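Local coordinates for cell surface protein (Putative S-layer protein) (Clostridioides difficile R20291, PDB 5NJL), which mediates cell adhesion in vitro and is probably a cell-wall S-layer protein with an extended three-domain fold, at residues Val75-Lys80 / Val204-Ile209; Glu16-Val21 / Thr55-Leu60; Glu162-Thr167 / Val191-Ala196. One frame throughout, in Å; residues are numbered along the deposited sequence.

Interaction 1. Residues Val75-Lys80 / Val204-Ile209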
loop_
_atom_site.group_PDB
_atom_site.type_symbol
_atom_site.label_atom_id
_atom_site.label_comp_id
_atom_site.label_asym_id
_atom_site.label_seq_id
_atom_site.Cartn_x
_atom_site.Cartn_y
_atom_site.Cartn_z
ATOM N N VAL A 75 -4.571 -14.885 -3.216
ATOM C CA VAL A 75 -5.177 -13.698 -3.841
ATOM C C VAL A 75 -4.425 -12.463 -3.323
ATOM O O VAL A 75 -4.334 -12.281 -2.102
ATOM C CB VAL A 75 -6.674 -13.569 -3.480
ATOM C CG1 VAL A 75 -7.294 -12.328 -4.106
ATOM C CG2 VAL A 75 -7.447 -14.825 -3.888
ATOM N N THR A 76 -3.892 -11.633 -4.228
ATOM C CA THR A 76 -3.323 -10.326 -3.822
ATOM C C THR A 76 -4.176 -9.167 -4.310
ATOM O O THR A 76 -4.744 -9.224 -5.396
ATOM C CB THR A 76 -1.864 -10.157 -4.263
ATOM O OG1 THR A 76 -1.770 -10.028 -5.683
ATOM C CG2 THR A 76 -1.034 -11.361 -3.809
ATOM N N ILE A 77 -4.342 -8.177 -3.447
ATOM C CA ILE A 77 -5.145 -6.987 -3.710
ATOM C C ILE A 77 -4.168 -5.806 -3.678
ATOM O O ILE A 77 -3.530 -5.546 -2.639
ATOM C CB ILE A 77 -6.223 -6.824 -2.643
ATOM C CG1 ILE A 77 -7.119 -8.084 -2.584
ATOM C CG2 ILE A 77 -7.040 -5.543 -2.848
ATOM C CD1 ILE A 77 -8.229 -7.981 -1.563
ATOM N N THR A 78 -4.040 -5.136 -4.817
ATOM C CA THR A 78 -3.209 -3.949 -4.980
ATOM C C THR A 78 -4.094 -2.739 -5.360
ATOM O O THR A 78 -4.894 -2.821 -6.281
ATOM C CB THR A 78 -2.135 -4.201 -6.039
ATOM O OG1 THR A 78 -1.360 -5.350 -5.673
ATOM C CG2 THR A 78 -1.192 -3.006 -6.177
ATOM N N ASP A 79 -3.974 -1.654 -4.601
ATOM C CA ASP A 79 -4.480 -0.327 -4.974
ATOM C C ASP A 79 -3.529 0.235 -6.020
ATOM O O ASP A 79 -2.330 0.406 -5.757
ATOM C CB ASP A 79 -4.570 0.521 -3.689
ATOM C CG ASP A 79 -5.034 1.942 -3.905
ATOM O OD1 ASP A 79 -5.336 2.381 -5.040
ATOM O OD2 ASP A 79 -5.125 2.647 -2.885
ATOM N N LYS A 80 -4.017 0.491 -7.232
ATOM C CA LYS A 80 -3.170 1.040 -8.281
ATOM C C LYS A 80 -2.825 2.541 -8.075
ATOM O O LYS A 80 -2.107 3.113 -8.890
ATOM C CB LYS A 80 -3.788 0.857 -9.666
ATOM C CG LYS A 80 -3.938 -0.596 -10.116
ATOM C CD LYS A 80 -4.796 -0.736 -11.378
ATOM C CE LYS A 80 -4.085 -0.420 -12.680
ATOM N NZ LYS A 80 -2.836 -1.198 -12.807
ATOM N N VAL A 204 -0.163 0.603 -3.933
ATOM C CA VAL A 204 -0.101 0.235 -2.523
ATOM C C VAL A 204 -0.632 -1.209 -2.448
ATOM O O VAL A 204 -1.788 -1.452 -2.745
ATOM C CB VAL A 204 -0.985 1.134 -1.626
ATOM C CG1 VAL A 204 -0.809 0.751 -0.160
ATOM C CG2 VAL A 204 -0.701 2.631 -1.846
ATOM N N GLN A 205 0.226 -2.158 -2.101
ATOM C CA GLN A 205 -0.219 -3.527 -1.827
ATOM C C GLN A 205 -1.000 -3.561 -0.535
ATOM O O GLN A 205 -0.512 -3.155 0.504
ATOM C CB GLN A 205 0.965 -4.463 -1.778
ATOM C CG GLN A 205 1.563 -4.707 -3.159
ATOM C CD GLN A 205 3.068 -4.543 -3.175
ATOM O OE1 GLN A 205 3.815 -5.497 -2.929
ATOM N NE2 GLN A 205 3.527 -3.318 -3.455
ATOM N N LEU A 206 -2.248 -3.987 -0.616
ATOM C CA LEU A 206 -3.131 -3.958 0.528
ATOM C C LEU A 206 -3.241 -5.297 1.244
ATOM O O LEU A 206 -3.407 -5.326 2.461
ATOM C CB LEU A 206 -4.518 -3.511 0.096
ATOM C CG LEU A 206 -4.603 -2.059 -0.393
ATOM C CD1 LEU A 206 -6.009 -1.808 -0.915
ATOM C CD2 LEU A 206 -4.252 -1.090 0.736
ATOM N N ALA A 207 -3.210 -6.399 0.495
ATOM C CA ALA A 207 -3.463 -7.706 1.106
ATOM C C ALA A 207 -2.910 -8.850 0.311
ATOM O O ALA A 207 -2.733 -8.760 -0.895
ATOM C CB ALA A 207 -4.947 -7.905 1.352
ATOM N N GLU A 208 -2.621 -9.933 1.028
ATOM C CA GLU A 208 -2.288 -11.225 0.444
ATOM C C GLU A 208 -3.136 -12.209 1.255
ATOM O O GLU A 208 -2.959 -12.320 2.473
ATOM C CB GLU A 208 -0.794 -11.469 0.621
ATOM C CG GLU A 208 -0.246 -12.818 0.195
ATOM C CD GLU A 208 1.115 -13.098 0.850
ATOM O OE1 GLU A 208 2.071 -12.310 0.610
ATOM O OE2 GLU A 208 1.219 -14.094 1.620
ATOM N N ILE A 209 -4.112 -12.846 0.611
ATOM C CA ILE A 209 -5.032 -13.753 1.297
ATOM C C ILE A 209 -4.774 -15.150 0.764
ATOM O O ILE A 209 -4.838 -15.366 -0.441
ATOM C CB ILE A 209 -6.503 -13.372 1.093
ATOM C CG1 ILE A 209 -6.759 -11.930 1.535
ATOM C CG2 ILE A 209 -7.432 -14.325 1.842
ATOM C CD1 ILE A 209 -6.899 -10.986 0.366
#
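Ile77 O takes two backbone N-H groups from the facing strand, Leu206 N at 2.9 Å and Ala207 N at 3.3 Å. Both donors lie in its carbonyl plane, the longer bond falling on a lone pair. On both sides of this fork along the strands the pairing is regular and antiparallel. Val75 and Ile209 exchange two nearly straight bonds, Val75 N to Ile209 O having an N-H...O angle of 170°, while Asp79 and Val204 make the reciprocal pair at the other end. Ile77 N closes the middle on Ala207 O, 3.1 Å away, with the donor tilted 34° from the carbonyl plane.

Two residues, Leu206 and Ala207, therefore face one, Ile77, which defines a classic beta bulge and shifts the register by one residue. Leu206, the extra residue, turns its CB toward strand 72-79, and Leu206 CD1 comes to rest 3.9 Å from Asp79 CB. On the face bearing Val75, Ile77 and Ile209, the isoleucine side chains cross obliquely, their CD1 methyls meeting at 3.8 Å. Ile77 CG1 stands anti to its carbonyl carbon (chi1 -57°), from where the extended chain carries CD1 to that methyl. On the other face Thr78 and Gln205 lie side by side and point the same way, Thr78 OG1 being 3.9 Å from Gln205 CG.

In the next shell, the carboxylate of Asp79 turns to the following turn, where OD1 is hydrogen-bonded to Gly81 N and His82 ND1. Strand 72-79 is bonded on its far edge to strand 40-45, and strand 204-212 to strand 5-10, so both are interior strands of a five-stranded mixed sheet. Helix 14-25 covers the isoleucine face through Leu17, Val21 and Leu24.

Interaction 2. Residues Glu16-Val21 / Thr55-Leu60. With SO4 (sulfate ion), chain Q; SO4 (sulfate ion), chain B.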
loop_
_atom_site.group_PDB
_atom_site.type_symbol
_atom_site.label_atom_id
_atom_site.label_comp_id
_atom_site.label_asym_id
_atom_site.label_seq_id
_atom_site.Cartn_x
_atom_site.Cartn_y
_atom_site.Cartn_z
ATOM N N GLU A 16 -17.104 -14.549 1.823
ATOM C CA GLU A 16 -16.921 -13.159 2.257
ATOM C C GLU A 16 -15.835 -12.442 1.446
ATOM O O GLU A 16 -15.990 -11.265 1.137
ATOM C CB GLU A 16 -16.601 -13.059 3.763
ATOM C CG GLU A 16 -17.780 -13.391 4.685
ATOM C CD GLU A 16 -17.740 -12.625 6.016
ATOM O OE1 GLU A 16 -18.827 -12.227 6.504
ATOM O OE2 GLU A 16 -16.633 -12.409 6.575
ATOM N N LEU A 17 -14.748 -13.132 1.113
ATOM C CA LEU A 17 -13.716 -12.551 0.256
ATOM C C LEU A 17 -14.264 -12.233 -1.155
ATOM O O LEU A 17 -13.991 -11.161 -1.720
ATOM C CB LEU A 17 -12.516 -13.473 0.135
ATOM C CG LEU A 17 -11.393 -12.974 -0.766
ATOM C CD1 LEU A 17 -10.766 -11.716 -0.186
ATOM C CD2 LEU A 17 -10.327 -14.019 -1.002
ATOM N N VAL A 18 -15.018 -13.168 -1.730
ATOM C CA VAL A 18 -15.650 -12.935 -3.041
ATOM C C VAL A 18 -16.512 -11.695 -3.024
ATOM O O VAL A 18 -16.419 -10.875 -3.937
ATOM C CB VAL A 18 -16.445 -14.161 -3.524
ATOM C CG1 VAL A 18 -17.385 -13.817 -4.675
ATOM C CG2 VAL A 18 -15.463 -15.242 -3.916
ATOM N N SER A 19 -17.328 -11.545 -1.988
ATOM C CA SER A 19 -18.173 -10.378 -1.856
ATOM C C SER A 19 -17.381 -9.079 -1.785
ATOM O O SER A 19 -17.726 -8.104 -2.470
ATOM C CB SER A 19 -19.092 -10.516 -0.650
ATOM O OG SER A 19 -19.870 -11.680 -0.822
ATOM N N LYS A 20 -16.323 -9.073 -0.987
ATOM C CA LYS A 20 -15.473 -7.877 -0.863
ATOM C C LYS A 20 -14.706 -7.568 -2.144
ATOM O O LYS A 20 -14.673 -6.419 -2.572
ATOM C CB LYS A 20 -14.504 -8.012 0.313
ATOM C CG LYS A 20 -15.210 -7.963 1.666
ATOM C CD LYS A 20 -14.212 -7.930 2.831
ATOM C CE LYS A 20 -14.872 -7.537 4.152
ATOM N NZ LYS A 20 -15.478 -8.723 4.822
ATOM N N VAL A 21 -14.109 -8.581 -2.761
ATOM C CA VAL A 21 -13.339 -8.380 -3.992
ATOM C C VAL A 21 -14.253 -7.963 -5.162
ATOM O O VAL A 21 -13.854 -7.154 -6.015
ATOM C CB VAL A 21 -12.506 -9.603 -4.337
ATOM C CG1 VAL A 21 -11.784 -9.442 -5.666
ATOM C CG2 VAL A 21 -11.492 -9.850 -3.245
ATOM N N THR A 55 -9.413 -10.025 -14.576
ATOM C CA THR A 55 -10.182 -8.837 -14.948
ATOM C C THR A 55 -11.653 -8.886 -14.613
ATOM O O THR A 55 -12.339 -7.856 -14.743
ATOM C CB THR A 55 -10.046 -8.557 -16.448
ATOM O OG1 THR A 55 -10.452 -9.724 -17.198
ATOM C CG2 THR A 55 -8.592 -8.200 -16.764
ATOM N N ASN A 56 -12.137 -10.061 -14.170
ATOM C CA ASN A 56 -13.529 -10.246 -13.745
ATOM C C ASN A 56 -13.529 -11.111 -12.481
ATOM O O ASN A 56 -12.759 -12.061 -12.372
ATOM C CB ASN A 56 -14.378 -10.964 -14.822
ATOM C CG ASN A 56 -15.888 -10.880 -14.551
ATOM O OD1 ASN A 56 -16.466 -11.608 -13.706
ATOM N ND2 ASN A 56 -16.554 -9.991 -15.300
ATOM N N ILE A 57 -14.405 -10.776 -11.551
ATOM C CA ILE A 57 -14.599 -11.543 -10.313
ATOM C C ILE A 57 -14.896 -13.039 -10.548
ATOM O O ILE A 57 -14.494 -13.881 -9.740
ATOM C CB ILE A 57 -15.680 -10.876 -9.419
ATOM C CG1 ILE A 57 -15.758 -11.527 -8.038
ATOM C CG2 ILE A 57 -17.049 -10.835 -10.090
ATOM C CD1 ILE A 57 -14.487 -11.424 -7.215
ATOM N N ASP A 58 -15.564 -13.371 -11.653
ATOM C CA ASP A 58 -15.833 -14.773 -11.974
ATOM C C ASP A 58 -14.567 -15.595 -12.139
ATOM O O ASP A 58 -14.569 -16.786 -11.830
ATOM C CB ASP A 58 -16.736 -14.967 -13.207
ATOM C CG ASP A 58 -17.028 -16.449 -13.446
ATOM O OD1 ASP A 58 -17.674 -17.057 -12.563
ATOM O OD2 ASP A 58 -16.537 -17.023 -14.440
ATOM N N GLU A 59 -13.463 -14.978 -12.548
ATOM C CA GLU A 59 -12.214 -15.718 -12.623
ATOM C C GLU A 59 -11.793 -16.253 -11.251
ATOM O O GLU A 59 -11.296 -17.383 -11.153
ATOM C CB GLU A 59 -11.090 -14.882 -13.222
ATOM C CG GLU A 59 -11.305 -14.532 -14.681
ATOM C CD GLU A 59 -10.167 -13.685 -15.204
ATOM O OE1 GLU A 59 -9.036 -14.200 -15.303
ATOM O OE2 GLU A 59 -10.415 -12.507 -15.481
ATOM N N LEU A 60 -11.995 -15.440 -10.214
ATOM C CA LEU A 60 -11.702 -15.858 -8.838
ATOM C C LEU A 60 -12.711 -16.896 -8.365
ATOM O O LEU A 60 -12.329 -17.903 -7.783
ATOM C CB LEU A 60 -11.677 -14.661 -7.884
ATOM C CG LEU A 60 -11.585 -14.986 -6.393
ATOM C CD1 LEU A 60 -10.279 -15.686 -6.105
ATOM C CD2 LEU A 60 -11.711 -13.705 -5.595
HETATM S S SO4 Q . -12.988 -8.786 -19.165
HETATM O O1 SO4 Q . -11.856 -9.620 -19.620
HETATM O O2 SO4 Q . -13.982 -8.675 -20.253
HETATM O O3 SO4 Q . -13.622 -9.405 -17.980
HETATM O O4 SO4 Q . -12.492 -7.432 -18.830
HETATM S S SO4 B . -22.989 -10.087 -1.733
HETATM O O1 SO4 B . -21.913 -11.054 -1.975
HETATM O O2 SO4 B . -24.189 -10.569 -2.467
HETATM O O3 SO4 B . -23.272 -10.020 -0.275
HETATM O O4 SO4 B . -22.597 -8.735 -2.206
#
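Glu59 OE2 receives two backbone N-H groups from the residues ahead of its helix, while Ile57 and Leu60 of the same segment pack against Val18 and Val21 of helix 14-25. Thr55 N lies 2.8 Å from Glu59 OE2 and Asn56 N 3.3 Å from the same oxygen, and both approach from one face of the carboxylate plane. In the conformer described, one of two, the Asn56 side chain caps the helix start: Asn56 OD1 accepts from Asp58 N at 2.9 Å, in the carbonyl plane and on a lone pair. In that conformer chi1 of -167° sets Asn56 CG anti to the backbone N. With Asn56 as N-cap, it and Glu59 form a capping box at the start of helix 57-65.

Across the contact no hydrogen bond is made. Ile57 CD1 supplies the nearest approach, 3.7 Å from Val21 CG1, with the two side chains crossing at a slant; the same methyl lies 3.8 Å from Val18 O. Leu60 CD2 meets both valines more distantly, at 4.3 Å from Val21 CG1 and 4.4 Å from Val18 CG2. Beyond the pair, Val21 rests on Ile77 and Leu60 on Val75, so the two helices share one covering layer over the sheet. A sulfate, probably from the crystallisation liquor, accepts a hydrogen bond from Thr55 OG1.

The chemistry is thus divided: polar groups fix the first turn of helix 57-65 from within its own segment, whereas the junction between helices depends on aliphatic branches, burying a modest 206 Å² in total and imposing no directional bonds.

Interaction 3. Residues Glu162-Thr167 / Val191-Ala196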
loop_
_atom_site.group_PDB
_atom_site.type_symbol
_atom_site.label_atom_id
_atom_site.label_comp_id
_atom_site.label_asym_id
_atom_site.label_seq_id
_atom_site.Cartn_x
_atom_site.Cartn_y
_atom_site.Cartn_z
ATOM N N GLU A 162 0.599 19.947 -1.213
ATOM C CA GLU A 162 1.100 19.638 -2.552
ATOM C C GLU A 162 2.307 20.506 -2.886
ATOM O O GLU A 162 2.359 21.694 -2.499
ATOM C CB GLU A 162 -0.008 19.821 -3.603
ATOM C CG GLU A 162 -1.168 18.834 -3.388
ATOM C CD GLU A 162 -2.363 19.030 -4.329
ATOM O OE1 GLU A 162 -2.448 20.056 -5.035
ATOM O OE2 GLU A 162 -3.236 18.133 -4.347
ATOM N N LYS A 163 3.277 19.903 -3.581
ATOM C CA LYS A 163 4.500 20.589 -3.981
ATOM C C LYS A 163 4.179 21.762 -4.870
ATOM O O LYS A 163 3.346 21.659 -5.758
ATOM C CB LYS A 163 5.478 19.656 -4.671
ATOM C CG LYS A 163 6.071 18.661 -3.672
ATOM C CD LYS A 163 7.098 17.738 -4.313
ATOM C CE LYS A 163 7.703 16.845 -3.245
ATOM N NZ LYS A 163 8.812 16.050 -3.841
ATOM N N ILE A 164 4.832 22.882 -4.596
ATOM C CA ILE A 164 4.523 24.115 -5.294
ATOM C C ILE A 164 5.570 24.362 -6.391
ATOM O O ILE A 164 6.644 23.743 -6.395
ATOM C CB ILE A 164 4.253 25.318 -4.335
ATOM C CG1 ILE A 164 5.290 25.495 -3.243
ATOM C CG2 ILE A 164 2.927 25.162 -3.624
ATOM C CD1 ILE A 164 6.670 25.668 -3.768
ATOM N N ASP A 165 5.251 25.250 -7.328
ATOM C CA ASP A 165 6.134 25.551 -8.453
ATOM C C ASP A 165 5.970 27.031 -8.767
ATOM O O ASP A 165 4.912 27.446 -9.223
ATOM C CB ASP A 165 5.707 24.674 -9.635
ATOM C CG ASP A 165 6.554 24.865 -10.892
ATOM O OD1 ASP A 165 7.505 25.701 -10.960
ATOM O OD2 ASP A 165 6.220 24.138 -11.860
ATOM N N LEU A 166 7.019 27.808 -8.512
ATOM C CA LEU A 166 6.975 29.258 -8.718
ATOM C C LEU A 166 7.067 29.663 -10.198
ATOM O O LEU A 166 6.861 30.835 -10.525
ATOM C CB LEU A 166 8.068 29.946 -7.903
ATOM C CG LEU A 166 8.004 29.721 -6.396
ATOM C CD1 LEU A 166 9.150 30.424 -5.689
ATOM C CD2 LEU A 166 6.672 30.183 -5.842
ATOM N N THR A 167 7.367 28.704 -11.099
ATOM C CA THR A 167 7.252 28.940 -12.535
ATOM C C THR A 167 5.818 28.801 -13.051
ATOM O O THR A 167 5.521 29.285 -14.137
ATOM C CB THR A 167 8.177 28.025 -13.382
ATOM O OG1 THR A 167 7.697 26.682 -13.345
ATOM C CG2 THR A 167 9.581 28.067 -12.867
ATOM N N VAL A 191 -3.099 34.326 -3.861
ATOM C CA VAL A 191 -3.750 33.666 -2.748
ATOM C C VAL A 191 -3.094 32.314 -2.521
ATOM O O VAL A 191 -2.893 31.917 -1.377
ATOM C CB VAL A 191 -5.266 33.517 -2.992
ATOM C CG1 VAL A 191 -5.910 32.579 -1.964
ATOM C CG2 VAL A 191 -5.928 34.891 -2.936
ATOM N N LYS A 192 -2.764 31.610 -3.586
ATOM C CA LYS A 192 -1.988 30.394 -3.450
ATOM C C LYS A 192 -1.112 30.186 -4.645
ATOM O O LYS A 192 -1.395 30.686 -5.741
ATOM C CB LYS A 192 -2.898 29.184 -3.173
ATOM C CG LYS A 192 -3.992 28.930 -4.169
ATOM C CD LYS A 192 -4.993 27.879 -3.652
ATOM C CE LYS A 192 -6.114 27.715 -4.661
ATOM N NZ LYS A 192 -7.117 26.674 -4.346
ATOM N N LEU A 193 0.003 29.515 -4.417
ATOM C CA LEU A 193 0.954 29.253 -5.462
ATOM C C LEU A 193 0.478 28.104 -6.340
ATOM O O LEU A 193 -0.277 27.224 -5.894
ATOM C CB LEU A 193 2.321 28.951 -4.893
ATOM C CG LEU A 193 2.953 30.033 -4.027
ATOM C CD1 LEU A 193 4.171 29.465 -3.335
ATOM C CD2 LEU A 193 3.336 31.213 -4.912
ATOM N N GLY A 194 0.912 28.130 -7.593
ATOM C CA GLY A 194 0.652 27.013 -8.500
ATOM C C GLY A 194 1.406 25.779 -8.035
ATOM O O GLY A 194 2.420 25.870 -7.325
ATOM N N VAL A 195 0.911 24.625 -8.441
ATOM C CA VAL A 195 1.514 23.366 -8.020
ATOM C C VAL A 195 2.369 22.713 -9.109
ATOM O O VAL A 195 2.278 23.028 -10.295
ATOM C CB VAL A 195 0.444 22.397 -7.486
ATOM C CG1 VAL A 195 -0.195 22.985 -6.253
ATOM C CG2 VAL A 195 -0.604 22.062 -8.544
ATOM N N ALA A 196 3.198 21.769 -8.690
ATOM C CA ALA A 196 4.015 21.006 -9.596
ATOM C C ALA A 196 3.097 20.058 -10.392
ATOM O O ALA A 196 1.907 19.900 -10.079
ATOM C CB ALA A 196 5.090 20.239 -8.835
HETATM O O HOH W 1 3.191 29.482 -8.684
HETATM O O HOH W 2 3.761 23.084 -12.555
#
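Lys163 and Asp165 are bonded through their backbones to Ala196 and Gly194, on either side of the close pair Ile164 and Val195. Ala196 N donates to Lys163 O at 2.9 Å, from 36° above the carbonyl plane. Asp165 N donates to Gly194 O with an N-H...O angle of 155°, again tilted from the plane. These two bonds make a single bridge between non-regular segments.

Two waters extend the polar network. One donates to Asp165 O and accepts from Gly194 N, 2.9 Å from the water oxygen, satisfying a backbone acceptor and donor together. The other lies 2.8 Å from Asp165 OD2 and within bonding distance of Val195 O in segment 191-196, but has more acceptors near it than protons to give. Asp165 OD1 is taken up within its own segment: Thr167 N, at 3.0 Å, and Thr167 OG1, at 2.6 Å, donate to it from the same face of the carboxylate plane. The backbone bond defines an Asx turn.

Apolar contacts lie beside this network. Ile164 CG2, anti to its own carbonyl carbon, is 4.0 Å from Leu193 CB; in the conformer described, Leu166 CD2 sits 3.6 Å from Leu193 CD2. Ile141 of strand 138-145 and Ile111 of helix 101-115 adjoin this group, placing the segments against the domain's regular elements. Tyr98 OH bonds Ile164 N, and Thr95 OG1 bonds Ala196 O.

With Asp165 OD1 firmly bound by its own turn and OD2 probably linked through water, the chemistry implies a junction in which direct and water-borne bonds join two segments of one long loop region that has little regular strand pairing.

Overall arrangement
Interactions 1 and 2 belong to one layered unit: their centres are 13 Å apart, and the helix pair of interaction 2 packs on the sheet of interaction 1, with Val75 CG2 lying 3.7 Å from Leu60 CD1. Along the chain interaction 2 closes first, and helix 57-65 leads into strand 72-79. Interaction 3 is distant, its centre about 33 Å from that of interaction 1 and 42 Å from that of interaction 2. Its residues nevertheless fall within the span closed by interaction 1, so strands 72-79 and 204-212 bracket the long excursion that carries it. This nesting and separation accord with an extended, three-domain protein.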